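PDB 2PHC: carboxyltransferase domain-containing protein from Pyrococcus horikoshii, which is of unknown function but probably binds ATP and acts as a hydrolase. Local coordinates for residues Ile23-Arg26 with Val27-Leu30; Val46-Tyr49 with Ser50-Leu53; Glu67-Leu70 with Lys71-Ser74; Pro89-Gly93 with Gly94-Pro98; Gly138-Asp141 with Glu142-Thr146. All coordinates share one frame; numbering follows the deposited sequence.

Interaction 1 of 5, residues Ile23-Arg26 with Val27-Leu30; sequences INDR and VHSL
Residues Ile23-Arg26 run straight into Val27-Leu30 as consecutive turns of one alpha helix, with i to i+4 backbone bonds: His28 N meets Asn24 O at 3.1 Å, and Leu30 N meets Arg26 O at 2.8 Å. The bond from Val27 N to Ile23 O is weak, at 3.3 Å. Asp25 O carries two donors, since both the amide and the hydroxyl of Ser29 come to it. Ser29 N lies 2.7 Å from Asp25 O, and Ser29 OG reaches the same oxygen at 2.5 Å from the other face of the carbonyl plane, 37° above it. The torsion that sets OG beside its own amide nitrogen (chi1 -64°) turns the hydroxyl back along the helix, a serine-to-backbone bond common within helices. This turn belongs to helix 21-37, which packs on helix 63-82 through Arg26 and Ser29. The carboxylate of Asp25 bends toward the same hydroxyl, OD2 standing 3.2 Å from Ser29 OG. Its OD1 approaches the edge of the His28 ring in plane, 4.0 Å from ND1, with carboxylate and ring planes 56° apart. Arg26, extended from CG to NE, directs its guanidinium back to Glu22 in a salt bridge.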
loop_
_atom_site.group_PDB
_atom_site.type_symbol
_atom_site.label_atom_id
_atom_site.label_comp_id
_atom_site.label_asym_id
_atom_site.label_seq_id
_atom_site.Cartn_x
_atom_site.Cartn_y
_atom_site.Cartn_z
ATOM N N ILE A 23 0.617 -7.832 -2.585
ATOM C CA ILE A 23 0.928 -9.185 -3.039
ATOM C C ILE A 23 0.724 -9.817 -4.409
ATOM O O ILE A 23 1.638 -10.485 -4.935
ATOM C CB ILE A 23 0.787 -10.210 -1.917
ATOM C CG1 ILE A 23 1.475 -9.622 -0.699
ATOM C CG2 ILE A 23 1.474 -11.612 -2.295
ATOM C CD1 ILE A 23 1.731 -10.586 0.304
ATOM N N ASN A 24 -0.445 -9.582 -4.971
ATOM C CA ASN A 24 -0.745 -9.904 -6.324
ATOM C C ASN A 24 0.127 -9.075 -7.250
ATOM O O ASN A 24 0.692 -9.627 -8.182
ATOM C CB ASN A 24 -2.288 -9.805 -6.638
ATOM C CG ASN A 24 -2.615 -10.406 -8.003
ATOM O OD1 ASN A 24 -2.413 -9.731 -9.042
ATOM N ND2 ASN A 24 -2.995 -11.709 -8.023
ATOM N N ASP A 25 0.294 -7.779 -6.975
ATOM C CA ASP A 25 1.077 -6.922 -7.859
ATOM C C ASP A 25 2.611 -7.049 -7.733
ATOM O O ASP A 25 3.345 -6.865 -8.751
ATOM C CB ASP A 25 0.700 -5.487 -7.737
ATOM C CG ASP A 25 1.218 -4.685 -8.901
ATOM O OD1 ASP A 25 0.719 -4.913 -10.034
ATOM O OD2 ASP A 25 2.124 -3.821 -8.693
ATOM N N ARG A 26 3.081 -7.341 -6.530
ATOM C CA ARG A 26 4.479 -7.763 -6.344
ATOM C C ARG A 26 4.850 -8.979 -7.234
ATOM O O ARG A 26 5.848 -8.932 -7.942
ATOM C CB ARG A 26 4.800 -8.044 -4.899
ATOM C CG ARG A 26 4.695 -6.790 -3.976
ATOM C CD ARG A 26 5.464 -7.110 -2.621
ATOM N NE ARG A 26 5.306 -6.003 -1.638
ATOM C CZ ARG A 26 6.240 -5.079 -1.360
ATOM N NH1 ARG A 26 7.435 -5.129 -1.981
ATOM N NH2 ARG A 26 5.999 -4.107 -0.457
ATOM N N VAL A 27 4.042 -10.049 -7.165
ATOM C CA VAL A 27 4.161 -11.244 -7.976
ATOM C C VAL A 27 4.251 -10.836 -9.401
ATOM O O VAL A 27 5.260 -11.105 -10.055
ATOM C CB VAL A 27 2.990 -12.249 -7.740
ATOM C CG1 VAL A 27 3.018 -13.390 -8.713
ATOM C CG2 VAL A 27 3.018 -12.783 -6.325
ATOM N N HIS A 28 3.236 -10.131 -9.869
ATOM C CA HIS A 28 3.162 -9.711 -11.256
ATOM C C HIS A 28 4.370 -8.784 -11.670
ATOM O O HIS A 28 4.946 -8.972 -12.702
ATOM C CB HIS A 28 1.838 -9.018 -11.512
ATOM C CG HIS A 28 1.680 -8.526 -12.906
ATOM N ND1 HIS A 28 1.383 -7.197 -13.193
ATOM C CD2 HIS A 28 1.702 -9.179 -14.090
ATOM C CE1 HIS A 28 1.289 -7.056 -14.505
ATOM N NE2 HIS A 28 1.505 -8.238 -15.071
ATOM N N SER A 29 4.723 -7.819 -10.851
ATOM C CA SER A 29 5.835 -6.900 -11.104
ATOM C C SER A 29 7.169 -7.630 -11.148
ATOM O O SER A 29 7.990 -7.291 -11.929
ATOM C CB SER A 29 5.907 -5.888 -9.954
ATOM O OG SER A 29 4.773 -5.129 -9.937
ATOM N N LEU A 30 7.352 -8.618 -10.301
ATOM C CA LEU A 30 8.508 -9.421 -10.273
ATOM C C LEU A 30 8.595 -10.269 -11.521
ATOM O O LEU A 30 9.697 -10.396 -12.070
ATOM C CB LEU A 30 8.494 -10.283 -9.013
ATOM C CG LEU A 30 9.597 -11.295 -8.720
ATOM C CD1 LEU A 30 11.070 -10.868 -8.928
ATOM C CD2 LEU A 30 9.401 -11.873 -7.337
#

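Interaction 2 of 5, residues Val46-Tyr49 with Ser50-Leu53; sequences VPAY and SSLL
Backbone amides and carbonyls of Val46-Tyr49 and Ser50-Leu53 make the strongest polar links. Val46 and Leu53 form an antiparallel hydrogen-bonded pair, Leu53 N to Val46 O at 2.9 Å and Val46 N to Leu53 O at 3.0 Å. Nearer the turn, Ala48 N meets Ser51 O at 2.7 Å, whereas the return bond from Ser51 N to Ala48 O is long and weak. At the bend, Ser50 OG sits over one face of the Tyr49 ring, 3.0 Å from CE1 and displaced toward the rim. Tyr49 CG stands between its own backbone N and carbonyl carbon (chi1 72°), which brings one face of the ring under Ser50 OG. Both hydroxyls point on to Asp17: Tyr49 OH bonds its carboxylate, Ser50 OG more weakly its backbone N. Farther out, Val46 and Leu53 lie side by side on one face of the sheet, CB to CB 4.0 Å. On the other face Leu52 CD1 reaches Pro47 CD at 4.2 Å, and both residues pack on helix 21-37. The two strands run at 163° to each other, a beta hairpin turned by a type I turn from Ala48 to Ser51, here at the edge of the four-stranded antiparallel sheet.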
loop_
_atom_site.group_PDB
_atom_site.type_symbol
_atom_site.label_atom_id
_atom_site.label_comp_id
_atom_site.label_asym_id
_atom_site.label_seq_id
_atom_site.Cartn_x
_atom_site.Cartn_y
_atom_site.Cartn_z
ATOM N N VAL A 46 5.288 -19.020 -13.405
ATOM C CA VAL A 46 3.892 -19.350 -13.094
ATOM C C VAL A 46 3.606 -18.518 -11.883
ATOM O O VAL A 46 4.060 -18.846 -10.799
ATOM C CB VAL A 46 3.703 -20.920 -12.772
ATOM C CG1 VAL A 46 2.222 -21.308 -12.748
ATOM C CG2 VAL A 46 4.519 -21.856 -13.787
ATOM N N PRO A 47 2.979 -17.361 -12.068
ATOM C CA PRO A 47 2.558 -16.563 -10.907
ATOM C C PRO A 47 1.469 -17.299 -10.144
ATOM O O PRO A 47 0.688 -17.949 -10.782
ATOM C CB PRO A 47 2.031 -15.262 -11.557
ATOM C CG PRO A 47 1.591 -15.662 -12.976
ATOM C CD PRO A 47 2.671 -16.681 -13.353
ATOM N N ALA A 48 1.382 -17.186 -8.816
ATOM C CA ALA A 48 0.187 -17.593 -8.048
ATOM C C ALA A 48 -0.100 -16.405 -7.210
ATOM O O ALA A 48 0.693 -15.452 -7.289
ATOM C CB ALA A 48 0.455 -18.899 -7.160
ATOM N N TYR A 49 -1.139 -16.435 -6.357
ATOM C CA TYR A 49 -1.568 -15.247 -5.608
ATOM C C TYR A 49 -0.579 -14.632 -4.623
ATOM O O TYR A 49 -0.616 -13.428 -4.359
ATOM C CB TYR A 49 -2.896 -15.524 -4.873
ATOM C CG TYR A 49 -2.719 -16.458 -3.672
ATOM C CD1 TYR A 49 -2.612 -15.947 -2.386
ATOM C CD2 TYR A 49 -2.606 -17.855 -3.824
ATOM C CE1 TYR A 49 -2.408 -16.807 -1.279
ATOM C CE2 TYR A 49 -2.390 -18.692 -2.734
ATOM C CZ TYR A 49 -2.311 -18.137 -1.456
ATOM O OH TYR A 49 -2.127 -18.924 -0.327
ATOM N N SER A 50 0.244 -15.462 -3.993
ATOM C CA SER A 50 1.335 -14.995 -3.134
ATOM C C SER A 50 2.645 -15.698 -3.462
ATOM O O SER A 50 3.456 -15.804 -2.619
ATOM C CB SER A 50 1.016 -15.155 -1.633
ATOM O OG SER A 50 0.600 -16.492 -1.341
ATOM N N SER A 51 2.861 -16.169 -4.691
ATOM C CA SER A 51 4.179 -16.702 -5.045
ATOM C C SER A 51 4.466 -16.714 -6.548
ATOM O O SER A 51 3.543 -16.653 -7.353
ATOM C CB SER A 51 4.302 -18.106 -4.525
ATOM O OG SER A 51 3.145 -18.835 -4.908
ATOM N N LEU A 52 5.710 -16.860 -6.942
ATOM C CA LEU A 52 6.043 -17.076 -8.315
ATOM C C LEU A 52 6.946 -18.224 -8.516
ATOM O O LEU A 52 7.990 -18.272 -7.988
ATOM C CB LEU A 52 6.654 -15.837 -8.912
ATOM C CG LEU A 52 7.237 -15.852 -10.291
ATOM C CD1 LEU A 52 6.173 -15.844 -11.268
ATOM C CD2 LEU A 52 8.020 -14.651 -10.394
ATOM N N LEU A 53 6.518 -19.148 -9.334
ATOM C CA LEU A 53 7.297 -20.290 -9.678
ATOM C C LEU A 53 8.193 -20.027 -10.850
ATOM O O LEU A 53 7.788 -19.495 -11.821
ATOM C CB LEU A 53 6.428 -21.509 -9.865
ATOM C CG LEU A 53 7.142 -22.837 -10.044
ATOM C CD1 LEU A 53 7.827 -23.270 -8.851
ATOM C CD2 LEU A 53 6.242 -23.852 -10.556
#

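Interaction 3 of 5, residues Glu67-Leu70 with Lys71-Ser74; sequences ESYL and KRIS
The ring of Tyr69 and the guanidinium of Arg72, three residues apart on helix 63-82, are set with their planes 49° apart, and the two side chains cross at about a right angle. One face of the guanidinium lies over the backbone of the preceding turn, with Tyr69 N 3.7 Å above its plane and toward the rim. Arg72 NH2 comes obliquely to the ring, 4.0 Å from Tyr69 CD1; the bend of the arginine at chi3 (-42°) folds its end back over this turn. Also oblique is Ile73, at the i to i+4 spacing, whose CG2 approaches Tyr69 CE2 at 3.9 Å. The ring of Tyr69 meets Trp41 edge-to-face, while Leu70 and Ile73 both rest on Ile34 of helix 21-37, so this side of the helix joins the neighbouring helix. Glu67 and the exposed Lys71 run side by side with extended chains and end in a long, weak salt bridge, Lys71 NZ to Glu67 OE2 at 3.4 Å. Within the backbone, Ile73 N bonds Tyr69 O at 2.9 Å, and Glu67 O accepts from the amides of both Leu70 and Lys71. Ser74 N donates to Leu70 O at 3.1 Å.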
loop_
_atom_site.group_PDB
_atom_site.type_symbol
_atom_site.label_atom_id
_atom_site.label_comp_id
_atom_site.label_asym_id
_atom_site.label_seq_id
_atom_site.Cartn_x
_atom_site.Cartn_y
_atom_site.Cartn_z
ATOM N N GLU A 67 19.550 -19.478 -8.219
ATOM C CA GLU A 67 19.145 -19.040 -6.950
ATOM C C GLU A 67 19.603 -17.588 -6.675
ATOM O O GLU A 67 18.780 -16.754 -6.209
ATOM C CB GLU A 67 19.668 -19.972 -5.885
ATOM C CG GLU A 67 19.325 -19.497 -4.525
ATOM C CD GLU A 67 19.861 -20.431 -3.510
ATOM O OE1 GLU A 67 20.978 -21.003 -3.766
ATOM O OE2 GLU A 67 19.179 -20.577 -2.456
ATOM N N SER A 68 20.898 -17.311 -6.983
ATOM C CA SER A 68 21.540 -16.028 -6.692
ATOM C C SER A 68 20.857 -14.969 -7.456
ATOM O O SER A 68 20.552 -13.940 -6.881
ATOM C CB SER A 68 23.075 -16.005 -7.014
ATOM O OG SER A 68 23.784 -16.905 -6.137
ATOM N N TYR A 69 20.634 -15.202 -8.745
ATOM C CA TYR A 69 20.019 -14.228 -9.601
ATOM C C TYR A 69 18.597 -13.773 -9.122
ATOM O O TYR A 69 18.176 -12.619 -9.392
ATOM C CB TYR A 69 19.866 -14.918 -10.958
ATOM C CG TYR A 69 19.181 -14.098 -12.043
ATOM C CD1 TYR A 69 19.933 -13.547 -13.084
ATOM C CD2 TYR A 69 17.768 -13.903 -12.053
ATOM C CE1 TYR A 69 19.333 -12.836 -14.101
ATOM C CE2 TYR A 69 17.138 -13.177 -13.089
ATOM C CZ TYR A 69 17.955 -12.617 -14.080
ATOM O OH TYR A 69 17.428 -11.899 -15.137
ATOM N N LEU A 70 17.866 -14.675 -8.457
ATOM C CA LEU A 70 16.456 -14.444 -8.198
ATOM C C LEU A 70 16.491 -13.649 -6.934
ATOM O O LEU A 70 15.645 -12.802 -6.723
ATOM C CB LEU A 70 15.656 -15.738 -8.018
ATOM C CG LEU A 70 15.313 -16.603 -9.231
ATOM C CD1 LEU A 70 14.565 -17.935 -8.732
ATOM C CD2 LEU A 70 14.457 -15.814 -10.164
ATOM N N LYS A 71 17.531 -13.899 -6.130
ATOM C CA LYS A 71 17.714 -13.156 -4.915
ATOM C C LYS A 71 18.000 -11.685 -5.284
ATOM O O LYS A 71 17.589 -10.792 -4.568
ATOM C CB LYS A 71 18.840 -13.776 -4.080
ATOM C CG LYS A 71 18.393 -14.704 -2.998
ATOM C CD LYS A 71 19.529 -15.644 -2.618
ATOM C CE LYS A 71 18.961 -16.832 -1.758
ATOM N NZ LYS A 71 19.969 -17.658 -0.999
ATOM N N ARG A 72 18.645 -11.468 -6.440
ATOM C CA ARG A 72 19.193 -10.157 -6.847
ATOM C C ARG A 72 18.129 -9.339 -7.554
ATOM O O ARG A 72 17.934 -8.176 -7.281
ATOM C CB ARG A 72 20.426 -10.359 -7.726
ATOM C CG ARG A 72 21.475 -11.275 -6.906
ATOM C CD ARG A 72 22.726 -11.575 -7.588
ATOM N NE ARG A 72 22.567 -11.917 -9.004
ATOM C CZ ARG A 72 23.506 -12.537 -9.729
ATOM N NH1 ARG A 72 24.677 -12.861 -9.157
ATOM N NH2 ARG A 72 23.277 -12.794 -11.013
ATOM N N ILE A 73 17.430 -9.985 -8.449
ATOM C CA ILE A 73 16.263 -9.366 -9.048
ATOM C C ILE A 73 15.132 -9.021 -8.004
ATOM O O ILE A 73 14.615 -7.971 -8.082
ATOM C CB ILE A 73 15.908 -10.140 -10.371
ATOM C CG1 ILE A 73 14.989 -9.322 -11.292
ATOM C CG2 ILE A 73 15.342 -11.488 -10.101
ATOM C CD1 ILE A 73 15.222 -9.675 -12.663
ATOM N N SER A 74 14.920 -9.803 -6.927
ATOM C CA SER A 74 13.985 -9.441 -5.878
ATOM C C SER A 74 14.351 -8.265 -4.946
ATOM O O SER A 74 13.449 -7.543 -4.415
ATOM C CB SER A 74 13.727 -10.669 -5.004
ATOM O OG SER A 74 13.750 -11.813 -5.810
#

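Interaction 4 of 5, residues Pro89-Gly93 with Gly94-Pro98; sequences PVAYG and GEFGP
Ala91 points its methyl at the Phe96 ring, and the two meet in a CH-pi contact as the chain leaves strand 85-92 and curls through a glycine-rich loop toward helix 100-107. Ala91 CB lies 4.0 Å from the ring centroid and 23° off the normal, so the methyl is over the face but shifted toward the rim. Its nearest ring atom is Phe96 CD2, at 3.8 Å. Phe96 comes back to the strand because its CG stands beside its own backbone N, opposite the carbonyl carbon (chi1 -68°), and the ring is thereby laid against Ala91 and met at its edge, near its plane, by Gly93 O. The Phe96 ring also meets Phe216 with planes at about 30°, and Phe216 touches Ala91 as well, giving a small apolar cluster beside the seven-stranded sheet. Tyr92, which follows Ala91, turns away from this loop and bonds His118 of helix 111-119 through its hydroxyl; one face of its ring is covered by Val90 CG1. Positive phi values at both Gly93 and Gly94 let the chain reverse tightly here. Weak backbone bonds close the reversal: Gly93 O receives both Phe96 N and Gly97 N, each at 3.4 Å, the latter the straighter of the two.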
loop_
_atom_site.group_PDB
_atom_site.type_symbol
_atom_site.label_atom_id
_atom_site.label_comp_id
_atom_site.label_asym_id
_atom_site.label_seq_id
_atom_site.Cartn_x
_atom_site.Cartn_y
_atom_site.Cartn_z
ATOM N N PRO A 89 2.899 9.889 8.370
ATOM C CA PRO A 89 2.457 9.727 9.745
ATOM C C PRO A 89 0.995 10.202 9.908
ATOM O O PRO A 89 0.616 11.235 9.334
ATOM C CB PRO A 89 3.477 10.565 10.553
ATOM C CG PRO A 89 3.867 11.603 9.685
ATOM C CD PRO A 89 3.910 10.979 8.279
ATOM N N VAL A 90 0.220 9.373 10.619
ATOM C CA VAL A 90 -1.182 9.518 10.919
ATOM C C VAL A 90 -1.259 9.257 12.390
ATOM O O VAL A 90 -0.876 8.183 12.837
ATOM C CB VAL A 90 -2.086 8.375 10.264
ATOM C CG1 VAL A 90 -3.591 8.571 10.577
ATOM C CG2 VAL A 90 -1.894 8.258 8.710
ATOM N N ALA A 91 -1.714 10.249 13.155
ATOM C CA ALA A 91 -2.246 10.007 14.553
ATOM C C ALA A 91 -3.685 9.473 14.485
ATOM O O ALA A 91 -4.597 10.190 14.155
ATOM C CB ALA A 91 -2.131 11.310 15.388
ATOM N N TYR A 92 -3.857 8.179 14.734
ATOM C CA TYR A 92 -5.160 7.468 14.655
ATOM C C TYR A 92 -5.927 7.559 15.987
ATOM O O TYR A 92 -5.303 7.743 17.059
ATOM C CB TYR A 92 -4.981 5.973 14.370
ATOM C CG TYR A 92 -4.474 5.555 13.024
ATOM C CD1 TYR A 92 -3.109 5.501 12.757
ATOM C CD2 TYR A 92 -5.353 5.154 12.021
ATOM C CE1 TYR A 92 -2.641 5.094 11.477
ATOM C CE2 TYR A 92 -4.886 4.742 10.745
ATOM C CZ TYR A 92 -3.543 4.715 10.510
ATOM O OH TYR A 92 -3.073 4.353 9.299
ATOM N N GLY A 93 -7.255 7.414 15.880
ATOM C CA GLY A 93 -8.211 7.520 16.985
ATOM C C GLY A 93 -8.322 8.820 17.779
ATOM O O GLY A 93 -7.668 9.820 17.466
ATOM N N GLY A 94 -9.173 8.791 18.822
ATOM C CA GLY A 94 -9.366 9.934 19.730
ATOM C C GLY A 94 -9.982 11.106 19.002
ATOM O O GLY A 94 -10.974 10.970 18.274
ATOM N N GLU A 95 -9.372 12.264 19.154
ATOM C CA GLU A 95 -9.961 13.448 18.608
ATOM C C GLU A 95 -9.700 13.607 17.123
ATOM O O GLU A 95 -10.454 14.261 16.390
ATOM C CB GLU A 95 -9.454 14.655 19.365
ATOM C CG GLU A 95 -10.450 15.796 19.281
ATOM C CD GLU A 95 -11.732 15.624 20.127
ATOM O OE1 GLU A 95 -12.159 14.477 20.500
ATOM O OE2 GLU A 95 -12.325 16.706 20.386
ATOM N N PHE A 96 -8.630 12.975 16.707
ATOM C CA PHE A 96 -8.112 12.992 15.331
ATOM C C PHE A 96 -8.915 12.136 14.381
ATOM O O PHE A 96 -9.013 12.469 13.195
ATOM C CB PHE A 96 -6.717 12.451 15.360
ATOM C CG PHE A 96 -5.755 13.320 16.048
ATOM C CD1 PHE A 96 -5.446 14.551 15.540
ATOM C CD2 PHE A 96 -5.070 12.868 17.162
ATOM C CE1 PHE A 96 -4.468 15.359 16.152
ATOM C CE2 PHE A 96 -4.060 13.657 17.763
ATOM C CZ PHE A 96 -3.759 14.903 17.263
ATOM N N GLY A 97 -9.459 11.044 14.887
ATOM C CA GLY A 97 -10.427 10.312 14.153
ATOM C C GLY A 97 -11.578 9.989 15.045
ATOM O O GLY A 97 -11.408 9.135 15.906
ATOM N N PRO A 98 -12.686 10.764 14.985
ATOM C CA PRO A 98 -13.964 10.524 15.708
ATOM C C PRO A 98 -14.737 9.272 15.338
ATOM O O PRO A 98 -15.556 8.746 16.131
ATOM C CB PRO A 98 -14.797 11.760 15.361
ATOM C CG PRO A 98 -14.032 12.499 14.306
ATOM C CD PRO A 98 -12.619 12.124 14.428
#

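Interaction 5 of 5, residues Gly138-Asp141 with Glu142-Thr146; sequences GGMD and ERIAT
Met140 meets Ile144 across the bend that follows strand 134-138, the backbone at Gly139 having turned there with a positive phi. The Met140 chain, extended through chi1 and chi2, carries SD to 3.9 Å from Ile144 CD1, and the bend at chi3 (70°) turns CE over to Ala145 CA at 4.1 Å. The two side chains cross at a slant, and both pack on Ile163 of strand 160-164. Asp141 follows and carries the polar part of the contact. Arg143 holds the Asp141 carboxylate in a side-on salt bridge through NE and NH2, with NH2 to Asp141 OD2 at 2.6 Å and NE to Asp141 OD1 at 3.2 Å. Both oxygens lie close to the guanidinium plane, yet the carboxylate is turned 52° against it, so the arginine approaches from above the carboxylate plane. Asp141 OD1 also accepts the backbone amide Arg143 N at 3.2 Å, with an N-H...O angle of 173°, from the same face as NE. Three bonds thus fix the rotation of the carboxylate. Asp141 O receives Ile144 N in a weak bond. With its OD1 taking Arg143 N, Asp141 makes an Asx turn leading into the short 3-10 segment 142-144, between strands 134-138 and 155-156.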
loop_
_atom_site.group_PDB
_atom_site.type_symbol
_atom_site.label_atom_id
_atom_site.label_comp_id
_atom_site.label_asym_id
_atom_site.label_seq_id
_atom_site.Cartn_x
_atom_site.Cartn_y
_atom_site.Cartn_z
ATOM N N GLY A 138 -5.881 3.437 -3.425
ATOM C CA GLY A 138 -6.383 2.189 -3.834
ATOM C C GLY A 138 -5.613 1.239 -2.979
ATOM O O GLY A 138 -4.526 1.525 -2.538
ATOM N N GLY A 139 -6.188 0.082 -2.724
ATOM C CA GLY A 139 -5.386 -0.932 -2.042
ATOM C C GLY A 139 -5.897 -1.266 -0.630
ATOM O O GLY A 139 -5.389 -2.126 -0.034
ATOM N N MET A 140 -6.930 -0.586 -0.126
ATOM C CA MET A 140 -7.421 -0.798 1.243
ATOM C C MET A 140 -7.886 -2.211 1.484
ATOM O O MET A 140 -8.756 -2.735 0.744
ATOM C CB MET A 140 -8.646 0.158 1.568
ATOM C CG MET A 140 -8.933 0.283 3.151
ATOM S SD MET A 140 -10.195 1.398 3.581
ATOM C CE MET A 140 -11.490 0.596 3.031
ATOM N N ASP A 141 -7.491 -2.792 2.595
ATOM C CA ASP A 141 -8.149 -4.114 3.014
ATOM C C ASP A 141 -9.695 -4.010 3.233
ATOM O O ASP A 141 -10.143 -3.171 3.986
ATOM C CB ASP A 141 -7.455 -4.567 4.299
ATOM C CG ASP A 141 -7.699 -6.038 4.632
ATOM O OD1 ASP A 141 -8.819 -6.523 4.485
ATOM O OD2 ASP A 141 -6.709 -6.736 4.965
ATOM N N GLU A 142 -10.513 -4.853 2.591
ATOM C CA GLU A 142 -11.979 -4.803 2.718
ATOM C C GLU A 142 -12.621 -5.025 4.125
ATOM O O GLU A 142 -13.794 -4.694 4.340
ATOM C CB GLU A 142 -12.609 -5.737 1.681
ATOM C CG GLU A 142 -12.291 -5.206 0.316
ATOM C CD GLU A 142 -12.828 -6.006 -0.851
ATOM O OE1 GLU A 142 -13.680 -6.943 -0.659
ATOM O OE2 GLU A 142 -12.365 -5.665 -1.973
ATOM N N ARG A 143 -11.848 -5.549 5.072
ATOM C CA ARG A 143 -12.335 -5.800 6.400
ATOM C C ARG A 143 -12.631 -4.532 7.153
ATOM O O ARG A 143 -13.280 -4.581 8.219
ATOM C CB ARG A 143 -11.334 -6.647 7.188
ATOM C CG ARG A 143 -11.279 -8.104 6.760
ATOM C CD ARG A 143 -10.117 -8.766 7.532
ATOM N NE ARG A 143 -8.790 -8.369 7.064
ATOM C CZ ARG A 143 -7.647 -8.547 7.732
ATOM N NH1 ARG A 143 -7.640 -9.086 8.956
ATOM N NH2 ARG A 143 -6.496 -8.159 7.182
ATOM N N ILE A 144 -12.066 -3.418 6.674
ATOM C CA ILE A 144 -12.397 -2.089 7.225
ATOM C C ILE A 144 -13.322 -1.197 6.371
ATOM O O ILE A 144 -13.555 -0.054 6.711
ATOM C CB ILE A 144 -11.171 -1.367 7.743
ATOM C CG1 ILE A 144 -10.144 -1.146 6.641
ATOM C CG2 ILE A 144 -10.560 -2.151 8.893
ATOM C CD1 ILE A 144 -9.177 -0.083 7.047
ATOM N N ALA A 145 -13.905 -1.786 5.320
ATOM C CA ALA A 145 -14.882 -1.127 4.448
ATOM C C ALA A 145 -16.047 -0.513 5.279
ATOM O O ALA A 145 -16.593 -1.208 6.142
ATOM C CB ALA A 145 -15.417 -2.147 3.414
ATOM N N THR A 146 -16.423 0.751 5.052
ATOM C CA THR A 146 -17.465 1.411 5.876
ATOM C C THR A 146 -18.110 2.503 5.102
ATOM O O THR A 146 -17.404 3.459 4.649
ATOM C CB THR A 146 -16.909 2.046 7.211
ATOM O OG1 THR A 146 -16.103 1.094 7.895
ATOM C CG2 THR A 146 -18.068 2.467 8.157
#

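In the fold
All five contacts are local and follow in series from the N terminus, none enclosing or crossing another. Interaction 1 lies within helix 21-37; the hairpin of interaction 2 follows it and packs directly on it, Val27 CG1 lying 3.5 Å from Pro47 CB. Interaction 3, in helix 63-82, touches interaction 1 where Leu30 CD1 nears Ser74 OG, so these three join two helices to the four-stranded sheet. Helix 63-82 then leads into strand 85-92, and interaction 4 lies on the opposite side of the chain's centre, about 41 Å from interaction 3 between centres. Interaction 5 sits beside the same seven-stranded sheet, about 18 Å from interaction 4 between centres, without touching it.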